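Local structure of endoglucanase (Ganoderma lucidum, 5D8Z) at residues G80-T85 / V119-R124; E164-P169 / N200-A205; I231-K236 / F273-G278; P260-L265 / S300-G305. The protein is a 1,4-beta-endoglucanase of glycoside hydrolase family 5 that probably cuts internal beta-1,4-glucosidic bonds of cellulose. One frame throughout, in Å; residues are numbered along the deposited sequence.

Contact 1 of 4, residues G80-T85 / V119-R124; sequences GWQFIT and VHNYAR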
# COMPACT_ATOMS: atom_id res chain seq x y z
N GLY A 80 -3.18 -11.10 -1.88
CA GLY A 80 -4.61 -11.34 -1.81
C GLY A 80 -5.09 -12.23 -0.68
O GLY A 80 -4.44 -13.17 -0.28
N TRP A 81 -6.29 -11.92 -0.22
CA TRP A 81 -6.99 -12.68 0.81
C TRP A 81 -7.04 -14.16 0.45
O TRP A 81 -6.72 -15.04 1.25
CB TRP A 81 -8.41 -12.12 0.92
CG TRP A 81 -9.14 -12.51 2.16
CD1 TRP A 81 -8.84 -13.51 3.01
CD2 TRP A 81 -10.34 -11.91 2.65
NE1 TRP A 81 -9.78 -13.57 4.00
CE2 TRP A 81 -10.71 -12.60 3.80
CE3 TRP A 81 -11.11 -10.83 2.24
CZ2 TRP A 81 -11.81 -12.26 4.56
CZ3 TRP A 81 -12.21 -10.49 2.98
CH2 TRP A 81 -12.56 -11.20 4.13
N GLN A 82 -7.44 -14.43 -0.79
CA GLN A 82 -7.52 -15.78 -1.25
C GLN A 82 -6.17 -16.50 -1.10
O GLN A 82 -6.07 -17.58 -0.56
CB GLN A 82 -8.01 -15.76 -2.67
CG GLN A 82 -9.49 -15.47 -2.77
CD GLN A 82 -9.86 -14.01 -3.00
OE1 GLN A 82 -9.17 -13.09 -2.56
NE2 GLN A 82 -11.00 -13.79 -3.66
N PHE A 83 -5.09 -15.88 -1.48
CA PHE A 83 -3.82 -16.52 -1.28
C PHE A 83 -3.55 -16.85 0.19
O PHE A 83 -3.06 -17.93 0.55
CB PHE A 83 -2.73 -15.63 -1.86
CG PHE A 83 -1.38 -16.26 -1.86
CD1 PHE A 83 -1.02 -17.13 -2.86
CD2 PHE A 83 -0.47 -15.98 -0.84
CE1 PHE A 83 0.23 -17.71 -2.87
CE2 PHE A 83 0.77 -16.57 -0.82
CZ PHE A 83 1.13 -17.44 -1.84
N ILE A 84 -3.87 -15.91 1.06
CA ILE A 84 -3.53 -16.07 2.47
C ILE A 84 -4.26 -17.25 3.03
O ILE A 84 -3.71 -17.96 3.87
CB ILE A 84 -3.94 -14.86 3.28
CG1 ILE A 84 -3.00 -13.72 2.96
CG2 ILE A 84 -3.87 -15.17 4.76
CD1 ILE A 84 -3.52 -12.37 3.37
N THR A 85 -5.50 -17.43 2.60
CA THR A 85 -6.36 -18.46 3.16
C THR A 85 -6.66 -19.65 2.22
O THR A 85 -7.49 -20.50 2.54
CB THR A 85 -7.70 -17.81 3.51
OG1 THR A 85 -8.33 -17.37 2.29
CG2 THR A 85 -7.47 -16.66 4.47
N VAL A 119 -3.38 -6.06 2.11
CA VAL A 119 -4.36 -7.01 1.56
C VAL A 119 -4.98 -6.35 0.34
O VAL A 119 -5.73 -5.38 0.45
CB VAL A 119 -5.47 -7.41 2.56
CG1 VAL A 119 -6.46 -8.31 1.88
CG2 VAL A 119 -4.91 -8.13 3.77
N HIS A 120 -4.70 -6.92 -0.83
CA HIS A 120 -4.94 -6.27 -2.11
C HIS A 120 -6.26 -6.65 -2.74
O HIS A 120 -6.31 -7.13 -3.85
CB HIS A 120 -3.82 -6.63 -3.05
CG HIS A 120 -3.48 -5.55 -4.02
ND1 HIS A 120 -2.64 -4.50 -3.70
CD2 HIS A 120 -3.86 -5.35 -5.30
CE1 HIS A 120 -2.52 -3.70 -4.75
NE2 HIS A 120 -3.25 -4.19 -5.73
N ASN A 121 -7.36 -6.38 -2.05
CA ASN A 121 -8.66 -6.86 -2.48
C ASN A 121 -9.75 -5.88 -2.89
O ASN A 121 -10.83 -6.33 -3.23
CB ASN A 121 -9.22 -7.75 -1.41
CG ASN A 121 -8.88 -9.17 -1.66
OD1 ASN A 121 -9.71 -9.95 -2.09
ND2 ASN A 121 -7.63 -9.50 -1.45
N TYR A 122 -9.48 -4.57 -2.90
CA TYR A 122 -10.48 -3.59 -3.39
C TYR A 122 -11.78 -3.69 -2.59
O TYR A 122 -12.87 -3.55 -3.12
CB TYR A 122 -10.75 -3.82 -4.88
CG TYR A 122 -9.48 -3.86 -5.68
CD1 TYR A 122 -8.77 -5.05 -5.85
CD2 TYR A 122 -8.94 -2.68 -6.22
CE1 TYR A 122 -7.58 -5.07 -6.57
CE2 TYR A 122 -7.77 -2.70 -6.96
CZ TYR A 122 -7.10 -3.90 -7.13
OH TYR A 122 -5.93 -3.91 -7.85
N ALA A 123 -11.63 -3.96 -1.31
CA ALA A 123 -12.77 -4.12 -0.39
C ALA A 123 -13.73 -5.21 -0.78
O ALA A 123 -14.84 -5.27 -0.26
CB ALA A 123 -13.52 -2.79 -0.21
N ARG A 124 -13.31 -6.10 -1.67
CA ARG A 124 -14.19 -7.17 -2.13
C ARG A 124 -13.62 -8.56 -1.93
O ARG A 124 -12.45 -8.74 -1.61
CB ARG A 124 -14.50 -6.95 -3.59
CG ARG A 124 -15.43 -5.80 -3.84
CD ARG A 124 -15.31 -5.33 -5.25
NE ARG A 124 -16.37 -4.39 -5.51
CZ ARG A 124 -16.33 -3.09 -5.24
NH1 ARG A 124 -15.24 -2.55 -4.68
NH2 ARG A 124 -17.38 -2.33 -5.51
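G80 and H120 bring the two backbones together, their CA atoms 5.1 Å apart. G80 holds the N-cap position of the short helix 81-85, whose first turn closes with I84 N bonded to G80 O at 3.1 Å. Facing it, the chain leaves strand 114-119 and turns back in a type I' beta turn from N121 to R124, closed by R124 N to N121 O at 2.9 Å. The side chain of N121 reaches across to the start of the helix. It lies against G80 CA, the backbone N of W81 and the CB of W81. Its amide is nearly coplanar with that of Q82, the planes 21° apart. Q82 NE2 has its own partner in G40 O. Beside N121, V119 fits against the helix with both methyls: CG1 lies 4.4 Å from W81 CB, and CG2 lies 4.5 Å from I84 CD1. W81 NE1 bonds to G90 O. I84 and W81 also touch L143 of helix 137-149. This is a buried joint between the short helix 81-85, after strand 74-79, and the loop after strand 114-119, at the C-terminal ends of neighbouring strands in a TIM barrel.

Contact 2 of 4, residues E164-P169 / N200-A205; sequences EPHDVP and NNWTSA. With BGC (beta-D-glucopyranose), chain C; BGC (beta-D-glucopyranose), chain B.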
# COMPACT_ATOMS: atom_id res chain seq x y z
N GLU A 164 -7.23 0.03 -2.10
CA GLU A 164 -8.14 0.69 -3.07
C GLU A 164 -9.63 0.34 -3.09
O GLU A 164 -10.15 -0.05 -4.12
CB GLU A 164 -7.54 0.58 -4.46
CG GLU A 164 -6.37 1.50 -4.65
CD GLU A 164 -5.86 1.56 -6.09
OE1 GLU A 164 -6.32 0.73 -6.90
OE2 GLU A 164 -4.99 2.42 -6.40
N PRO A 165 -10.32 0.54 -1.98
CA PRO A 165 -11.78 0.47 -2.05
C PRO A 165 -12.32 1.42 -3.12
O PRO A 165 -11.81 2.53 -3.29
CB PRO A 165 -12.24 0.94 -0.68
CG PRO A 165 -11.05 0.89 0.23
CD PRO A 165 -9.82 0.79 -0.61
N HIS A 166 -13.32 0.97 -3.85
CA HIS A 166 -13.89 1.77 -4.88
C HIS A 166 -15.32 1.35 -5.08
O HIS A 166 -15.70 0.26 -4.67
CB HIS A 166 -13.12 1.62 -6.17
CG HIS A 166 -13.32 0.30 -6.85
ND1 HIS A 166 -14.37 0.06 -7.69
CD2 HIS A 166 -12.58 -0.83 -6.83
CE1 HIS A 166 -14.29 -1.18 -8.15
NE2 HIS A 166 -13.20 -1.74 -7.64
N ASP A 167 -16.09 2.25 -5.67
CA ASP A 167 -17.54 2.11 -5.86
C ASP A 167 -18.26 1.38 -4.70
O ASP A 167 -19.07 0.46 -4.92
CB ASP A 167 -17.84 1.51 -7.23
CG ASP A 167 -17.14 2.27 -8.38
OD1 ASP A 167 -17.50 3.46 -8.59
OD2 ASP A 167 -16.24 1.70 -9.06
N VAL A 168 -17.97 1.83 -3.49
CA VAL A 168 -18.64 1.36 -2.28
C VAL A 168 -19.85 2.22 -2.02
O VAL A 168 -19.75 3.44 -1.99
CB VAL A 168 -17.70 1.53 -1.07
CG1 VAL A 168 -18.39 1.16 0.25
CG2 VAL A 168 -16.45 0.70 -1.29
N PRO A 169 -21.02 1.61 -1.79
CA PRO A 169 -22.20 2.49 -1.65
C PRO A 169 -22.34 3.26 -0.31
O PRO A 169 -22.86 4.35 -0.35
CB PRO A 169 -23.38 1.55 -1.88
CG PRO A 169 -22.84 0.18 -1.67
CD PRO A 169 -21.38 0.20 -1.99
N ASN A 200 -12.76 5.58 -0.18
CA ASN A 200 -13.43 5.25 -1.42
C ASN A 200 -12.69 5.82 -2.60
O ASN A 200 -11.57 6.32 -2.47
CB ASN A 200 -14.83 5.80 -1.35
CG ASN A 200 -15.81 4.99 -2.16
OD1 ASN A 200 -15.45 4.41 -3.20
ND2 ASN A 200 -17.08 4.95 -1.71
N ASN A 201 -13.32 5.73 -3.76
CA ASN A 201 -12.73 6.10 -5.05
C ASN A 201 -11.26 5.69 -5.19
O ASN A 201 -10.41 6.51 -5.49
CB ASN A 201 -12.94 7.59 -5.35
CG ASN A 201 -12.77 7.91 -6.84
OD1 ASN A 201 -13.33 7.22 -7.71
ND2 ASN A 201 -12.01 8.97 -7.14
N TRP A 202 -10.99 4.40 -5.00
CA TRP A 202 -9.64 3.88 -5.08
C TRP A 202 -8.72 4.65 -4.16
O TRP A 202 -7.55 4.87 -4.51
CB TRP A 202 -9.11 3.95 -6.52
CG TRP A 202 -10.11 3.50 -7.52
CD1 TRP A 202 -11.13 4.23 -8.04
CD2 TRP A 202 -10.21 2.20 -8.12
NE1 TRP A 202 -11.87 3.47 -8.91
CE2 TRP A 202 -11.32 2.22 -8.99
CE3 TRP A 202 -9.47 1.02 -8.01
CZ2 TRP A 202 -11.71 1.11 -9.74
CZ3 TRP A 202 -9.85 -0.08 -8.77
CH2 TRP A 202 -10.96 -0.03 -9.62
N THR A 203 -9.23 5.03 -2.98
CA THR A 203 -8.55 5.97 -2.07
C THR A 203 -7.87 7.10 -2.80
O THR A 203 -6.78 7.52 -2.44
CB THR A 203 -7.43 5.34 -1.19
OG1 THR A 203 -6.82 4.22 -1.86
CG2 THR A 203 -7.94 4.92 0.13
N SER A 204 -8.50 7.61 -3.84
CA SER A 204 -7.93 8.76 -4.48
C SER A 204 -7.73 9.82 -3.40
O SER A 204 -8.62 10.04 -2.56
CB SER A 204 -8.85 9.25 -5.58
OG SER A 204 -8.52 10.55 -5.97
N ALA A 205 -6.56 10.43 -3.39
CA ALA A 205 -6.25 11.56 -2.52
C ALA A 205 -7.05 12.82 -2.85
O ALA A 205 -7.21 13.69 -2.00
CB ALA A 205 -4.77 11.90 -2.60
C2 BGC C . -7.10 1.17 -12.17
C3 BGC C . -6.03 0.57 -11.22
C4 BGC C . -5.35 1.63 -10.37
C5 BGC C . -6.39 2.57 -9.73
C6 BGC C . -5.72 3.78 -9.08
C1 BGC C . -8.03 2.23 -11.54
O2 BGC C . -7.89 0.08 -12.67
O3 BGC C . -4.96 -0.09 -11.93
O4 BGC C . -4.48 0.92 -9.45
O5 BGC C . -7.32 3.12 -10.67
O6 BGC C . -6.11 5.00 -9.72
C2 BGC B . -10.52 6.26 -11.98
C3 BGC B . -9.40 5.22 -11.78
C4 BGC B . -9.82 3.82 -12.29
C5 BGC B . -10.70 3.87 -13.58
C6 BGC B . -11.56 2.61 -13.73
C1 BGC B . -11.02 6.25 -13.42
O1 BGC B . -11.98 7.29 -13.65
O2 BGC B . -10.05 7.57 -11.63
O3 BGC B . -9.00 5.17 -10.39
O4 BGC B . -8.64 3.03 -12.58
O5 BGC B . -11.62 4.97 -13.67
O6 BGC B . -12.53 2.87 -14.75
O HOH W 1 -15.54 5.37 -6.36
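H166 lies flat on W202, and its side chain can be followed along the indole. CG sits between the backbone N and the carbonyl carbon (chi1 73°), which lays the imidazole along the tryptophan. CB comes first. It stands over the five-membered ring, 3.4 Å from its centroid, in a CH-pi contact 11° off the normal. CG follows over the CE2-CZ2 bond. The imidazole then covers the six-membered ring in an offset stack, centroids 3.7 Å apart and planes at 4°. H166 CD2 is nearest, 3.3 Å from W202 CH2. At the tip, ND1 donates to D167 OD2 at 2.8 Å, reaching it from above the carboxylate plane, while NE2 bonds to S38 O. The ring is thus held at both nitrogens.

The opposite face of W202 carries the glycan: O3 of the chain B glucose lies 3.3 Å from CD1, and the chain C glucose also sits over this face. E164 OE1 comes to the indole edge near CE3. The same OE1 of E164 accepts a hydrogen bond from O4 of the chain C glucose at 3.2 Å. E164 OE2 bonds to H235. Farther out, N200 ND2 donates to V168 O at 3.1 Å, in the carbonyl plane and on a lone pair. A water bridges D167 N and N201 OD1.

Both segments are loops at the C-terminal ends of barrel strands, one running from strand 157-160 to helix 171-187, the other following strand 194-198. P165 touches P198 of that strand and W174 of the helix, and N200 touches I171.

Contact 3 of 4, residues I231-K236 / F273-G278; sequences IFDVHK and FNTETG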
# COMPACT_ATOMS: atom_id res chain seq x y z
N ILE A 231 -3.39 6.01 10.40
CA ILE A 231 -2.96 6.95 9.42
C ILE A 231 -3.83 6.68 8.22
O ILE A 231 -4.08 5.52 7.91
CB ILE A 231 -1.47 6.69 9.08
CG1 ILE A 231 -0.61 6.70 10.35
CG2 ILE A 231 -0.95 7.64 8.00
CD1 ILE A 231 -0.51 8.03 11.08
N PHE A 232 -4.30 7.72 7.57
CA PHE A 232 -5.05 7.54 6.35
C PHE A 232 -4.15 7.06 5.23
O PHE A 232 -2.99 7.35 5.18
CB PHE A 232 -5.81 8.82 5.99
CG PHE A 232 -6.75 9.24 7.07
CD1 PHE A 232 -7.90 8.52 7.31
CD2 PHE A 232 -6.43 10.28 7.91
CE1 PHE A 232 -8.76 8.87 8.34
CE2 PHE A 232 -7.29 10.64 8.95
CZ PHE A 232 -8.46 9.93 9.17
N ASP A 233 -4.74 6.27 4.35
CA ASP A 233 -4.06 5.54 3.30
C ASP A 233 -4.58 6.15 2.05
O ASP A 233 -5.76 6.09 1.79
CB ASP A 233 -4.51 4.07 3.38
CG ASP A 233 -3.71 3.14 2.46
OD1 ASP A 233 -2.88 3.64 1.68
OD2 ASP A 233 -3.94 1.89 2.52
N VAL A 234 -3.71 6.77 1.26
CA VAL A 234 -4.17 7.36 0.00
C VAL A 234 -3.23 7.04 -1.15
O VAL A 234 -2.06 6.71 -0.96
CB VAL A 234 -4.38 8.89 0.12
CG1 VAL A 234 -5.26 9.21 1.32
CG2 VAL A 234 -3.07 9.63 0.26
N HIS A 235 -3.81 7.13 -2.34
CA HIS A 235 -3.17 6.77 -3.59
C HIS A 235 -3.43 7.90 -4.60
O HIS A 235 -4.48 8.56 -4.54
CB HIS A 235 -3.79 5.49 -4.10
CG HIS A 235 -3.44 4.27 -3.30
ND1 HIS A 235 -3.68 2.99 -3.76
CD2 HIS A 235 -2.84 4.12 -2.10
CE1 HIS A 235 -3.27 2.11 -2.87
NE2 HIS A 235 -2.74 2.77 -1.85
N LYS A 236 -2.47 8.13 -5.50
CA LYS A 236 -2.52 9.22 -6.50
C LYS A 236 -1.50 9.04 -7.62
O LYS A 236 -0.28 8.93 -7.39
CB LYS A 236 -2.26 10.57 -5.85
CG LYS A 236 -3.45 11.50 -5.89
CD LYS A 236 -3.66 12.04 -7.28
CE LYS A 236 -5.10 12.00 -7.72
NZ LYS A 236 -5.16 12.35 -9.18
N PHE A 273 -0.71 8.85 4.44
CA PHE A 273 0.42 8.08 3.90
C PHE A 273 0.07 7.68 2.46
O PHE A 273 -0.92 6.99 2.22
CB PHE A 273 0.61 6.82 4.74
CG PHE A 273 1.93 6.12 4.55
CD1 PHE A 273 2.42 5.32 5.58
CD2 PHE A 273 2.69 6.24 3.38
CE1 PHE A 273 3.63 4.66 5.45
CE2 PHE A 273 3.90 5.56 3.25
CZ PHE A 273 4.36 4.77 4.28
N ASN A 274 0.88 8.12 1.52
CA ASN A 274 0.64 7.84 0.13
C ASN A 274 1.26 6.53 -0.31
O ASN A 274 2.42 6.49 -0.70
CB ASN A 274 1.20 8.96 -0.73
CG ASN A 274 0.89 8.74 -2.16
OD1 ASN A 274 -0.02 7.97 -2.49
ND2 ASN A 274 1.63 9.39 -3.03
N THR A 275 0.47 5.46 -0.27
CA THR A 275 1.02 4.12 -0.46
C THR A 275 1.08 3.65 -1.91
O THR A 275 1.57 2.58 -2.20
CB THR A 275 0.22 3.11 0.37
OG1 THR A 275 -1.18 3.42 0.23
CG2 THR A 275 0.61 3.19 1.81
N GLU A 276 0.58 4.45 -2.83
CA GLU A 276 0.70 4.12 -4.24
C GLU A 276 0.80 5.41 -5.06
O GLU A 276 -0.06 6.30 -4.96
CB GLU A 276 -0.51 3.29 -4.70
CG GLU A 276 -0.22 1.82 -4.96
CD GLU A 276 -1.42 1.05 -5.51
OE1 GLU A 276 -1.99 1.45 -6.55
OE2 GLU A 276 -1.80 0.02 -4.90
N THR A 277 1.85 5.50 -5.86
CA THR A 277 1.98 6.56 -6.87
C THR A 277 3.08 6.18 -7.86
O THR A 277 3.95 5.36 -7.56
CB THR A 277 2.32 7.97 -6.27
OG1 THR A 277 2.27 8.98 -7.31
CG2 THR A 277 3.71 8.01 -5.63
N GLY A 278 3.04 6.79 -9.03
CA GLY A 278 4.13 6.69 -9.97
C GLY A 278 3.82 7.22 -11.36
O GLY A 278 2.75 7.80 -11.63
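H235 turns the face of its imidazole to E276. The CB of E276 stands over the centre of the ring, 3.3 Å from its centroid, a CH-pi contact. Beyond it the carboxylate of E276 runs obliquely past the ring, the two planes 36° apart, with OE2 3.3 Å from H235 CE1. T275 OG1 lies near the ring plane, at the NE2 edge. Toward the start of the strands, I231 CG2 and F273 CB meet obliquely at 3.7 Å. V234 and N274 point to the other side of the sheet, where both touch W258 of helix 254-267.

The strands run parallel, 33° apart. V234 bonds to strand 272-277 through both its N and its O: the N donates to F273 O at 3.0 Å, and the O accepts from T275 N at 2.9 Å. The next bond, K236 N to E276 O at 3.1 Å, falls one residue later than a regular ladder would place it. T277 OG1 is anti to its backbone N (chi1 -173°), and this carries it to K236 O at 2.6 Å.

E276 is held by Y237 OH and a salt bridge to R76. Strands 230-235 and 272-277 are the two strands of a beta-alpha-beta unit of the TIM barrel, whose helix is 254-267. Their C-terminal ends lie at the sugar site, where E276 touches the glucose. E164, after the fourth strand, and E276, at the end of the seventh, are consistent with the catalytic acid/base and nucleophile of family 5.

Contact 4 of 4, residues P260-L265 / S300-G305; sequences PLAEWL and SDVFLG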
# COMPACT_ATOMS: atom_id res chain seq x y z
N PRO A 260 -5.26 20.76 -0.77
CA PRO A 260 -6.50 20.65 0.02
C PRO A 260 -6.36 19.59 1.08
O PRO A 260 -6.79 19.75 2.23
CB PRO A 260 -7.55 20.23 -1.01
CG PRO A 260 -7.02 20.70 -2.30
CD PRO A 260 -5.53 20.48 -2.19
N LEU A 261 -5.72 18.50 0.70
CA LEU A 261 -5.64 17.43 1.64
C LEU A 261 -4.90 17.84 2.92
O LEU A 261 -5.41 17.64 4.02
CB LEU A 261 -5.03 16.19 1.00
CG LEU A 261 -5.00 15.05 2.01
CD1 LEU A 261 -6.40 14.77 2.54
CD2 LEU A 261 -4.39 13.84 1.36
N ALA A 262 -3.72 18.43 2.76
CA ALA A 262 -2.92 18.88 3.91
C ALA A 262 -3.65 19.89 4.80
O ALA A 262 -3.56 19.81 6.02
CB ALA A 262 -1.61 19.49 3.44
N GLU A 263 -4.35 20.83 4.18
CA GLU A 263 -5.12 21.80 4.94
C GLU A 263 -6.02 21.03 5.85
O GLU A 263 -5.95 21.19 7.06
CB GLU A 263 -5.97 22.68 4.06
CG GLU A 263 -5.20 23.76 3.33
CD GLU A 263 -6.04 24.38 2.23
OE1 GLU A 263 -7.26 24.08 2.17
OE2 GLU A 263 -5.49 25.16 1.41
N TRP A 264 -6.82 20.14 5.25
CA TRP A 264 -7.75 19.33 6.03
C TRP A 264 -6.99 18.54 7.10
O TRP A 264 -7.34 18.56 8.27
CB TRP A 264 -8.59 18.39 5.14
CG TRP A 264 -9.70 17.80 5.93
CD1 TRP A 264 -10.96 18.31 6.08
CD2 TRP A 264 -9.64 16.64 6.77
NE1 TRP A 264 -11.69 17.52 6.94
CE2 TRP A 264 -10.90 16.50 7.39
CE3 TRP A 264 -8.65 15.71 7.06
CZ2 TRP A 264 -11.19 15.46 8.28
CZ3 TRP A 264 -8.93 14.66 7.95
CH2 TRP A 264 -10.20 14.55 8.54
N LEU A 265 -5.96 17.83 6.69
CA LEU A 265 -5.21 17.00 7.63
C LEU A 265 -4.64 17.74 8.83
O LEU A 265 -4.50 17.17 9.92
CB LEU A 265 -4.06 16.30 6.92
CG LEU A 265 -4.48 15.09 6.12
CD1 LEU A 265 -3.31 14.68 5.26
CD2 LEU A 265 -4.88 13.93 7.01
N SER A 300 5.91 17.37 5.47
CA SER A 300 6.22 16.21 6.30
C SER A 300 5.45 16.11 7.63
O SER A 300 5.41 15.06 8.22
CB SER A 300 7.74 16.14 6.56
OG SER A 300 8.19 17.15 7.47
N ASP A 301 4.89 17.20 8.15
CA ASP A 301 4.05 17.11 9.35
C ASP A 301 2.74 16.29 9.11
O ASP A 301 2.37 15.47 9.93
CB ASP A 301 3.77 18.51 9.96
CG ASP A 301 2.96 19.43 9.03
OD1 ASP A 301 3.16 19.36 7.79
OD2 ASP A 301 2.12 20.23 9.54
N VAL A 302 2.10 16.47 7.96
CA VAL A 302 0.84 15.79 7.70
C VAL A 302 0.97 14.53 6.84
O VAL A 302 0.12 13.62 6.97
CB VAL A 302 -0.19 16.72 7.05
CG1 VAL A 302 -0.62 17.77 8.05
CG2 VAL A 302 0.35 17.39 5.82
N PHE A 303 2.00 14.47 5.98
CA PHE A 303 2.27 13.28 5.14
C PHE A 303 3.43 12.48 5.71
O PHE A 303 4.49 13.01 5.89
CB PHE A 303 2.60 13.70 3.72
CG PHE A 303 1.53 14.54 3.06
CD1 PHE A 303 1.84 15.75 2.47
CD2 PHE A 303 0.23 14.11 3.01
CE1 PHE A 303 0.87 16.52 1.86
CE2 PHE A 303 -0.76 14.87 2.39
CZ PHE A 303 -0.44 16.08 1.82
N LEU A 304 3.21 11.21 6.01
CA LEU A 304 4.27 10.32 6.48
C LEU A 304 5.24 9.81 5.37
O LEU A 304 6.34 9.30 5.68
CB LEU A 304 3.67 9.08 7.15
CG LEU A 304 3.11 9.11 8.56
CD1 LEU A 304 3.27 7.73 9.18
CD2 LEU A 304 3.80 10.15 9.43
N GLY A 305 4.83 9.92 4.10
CA GLY A 305 5.63 9.36 3.01
C GLY A 305 4.93 9.02 1.71
O GLY A 305 3.71 9.13 1.60
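V302 and F303 meet one face of helix 254-267, formed by L261, A262 and L265. The contact between the two segments is apolar.

Aliphatic contacts come first. V302 splits its branches between two helix residues. CG2 reaches A262 CB at 3.7 Å. CB and CG1 lie against L265 CB, with V302 CB 3.9 Å from it. The three helix residues are spaced so that L261 and L265 sit one turn apart, and L265 N bonds to L261 O within the helix.

Aromatic contacts follow. F303 has CG anti to its carbonyl carbon (chi1 -57°), which turns the ring to the helix. L261 CD2 meets the ring at its edge, 3.9 Å from CE2. L265 CD1 approaches the same CE2 atom at 3.8 Å, obliquely, with the leucine side chain about at a right angle to the phenylalanine. A262 CB lies 4.0 Å from F303 CZ. One face of the ring is covered by CG2 of V302, the residue before it, over the ring centre. W258, a turn earlier in the helix, meets F303 edge to face.

Polar partners of D301 lie just outside the segments. It makes a salt bridge with R266, and its carbonyl accepts a hydrogen bond from Q271 NE2.

Residues 300-302 lead from helix 283-298 into strand 303-312. Helix 254-267 packs outside the barrel. The axis of residues 260-265 lies at 118° to that of residues 303-305, closest approach 11.5 Å. V302 and L304 bond through their backbones to A272, at the start of the adjacent strand 272-277.

In the fold
The contacts sample one eight-stranded parallel barrel. Contacts 1, 2 and 3 follow one another along the chain, while contacts 3 and 4 interleave. Strands 272-277 and 303-312 are neighbours in the sheet, with a probable hydrogen bond from N274 N to G305 O. Contacts 1 and 2 have centres about 16 Å apart and are probably joined by R124 NH1 to H166 O. Contacts 2 and 3, centres about 12 Å apart, both contribute residues to the sugar site. The centre of contact 4 is about 11 Å from that of contact 3 but about 28 Å from that of contact 1. Contacts 1 to 3 reach the C-terminal strand ends; contact 4 joins an outer helix to the start of strand 303-312.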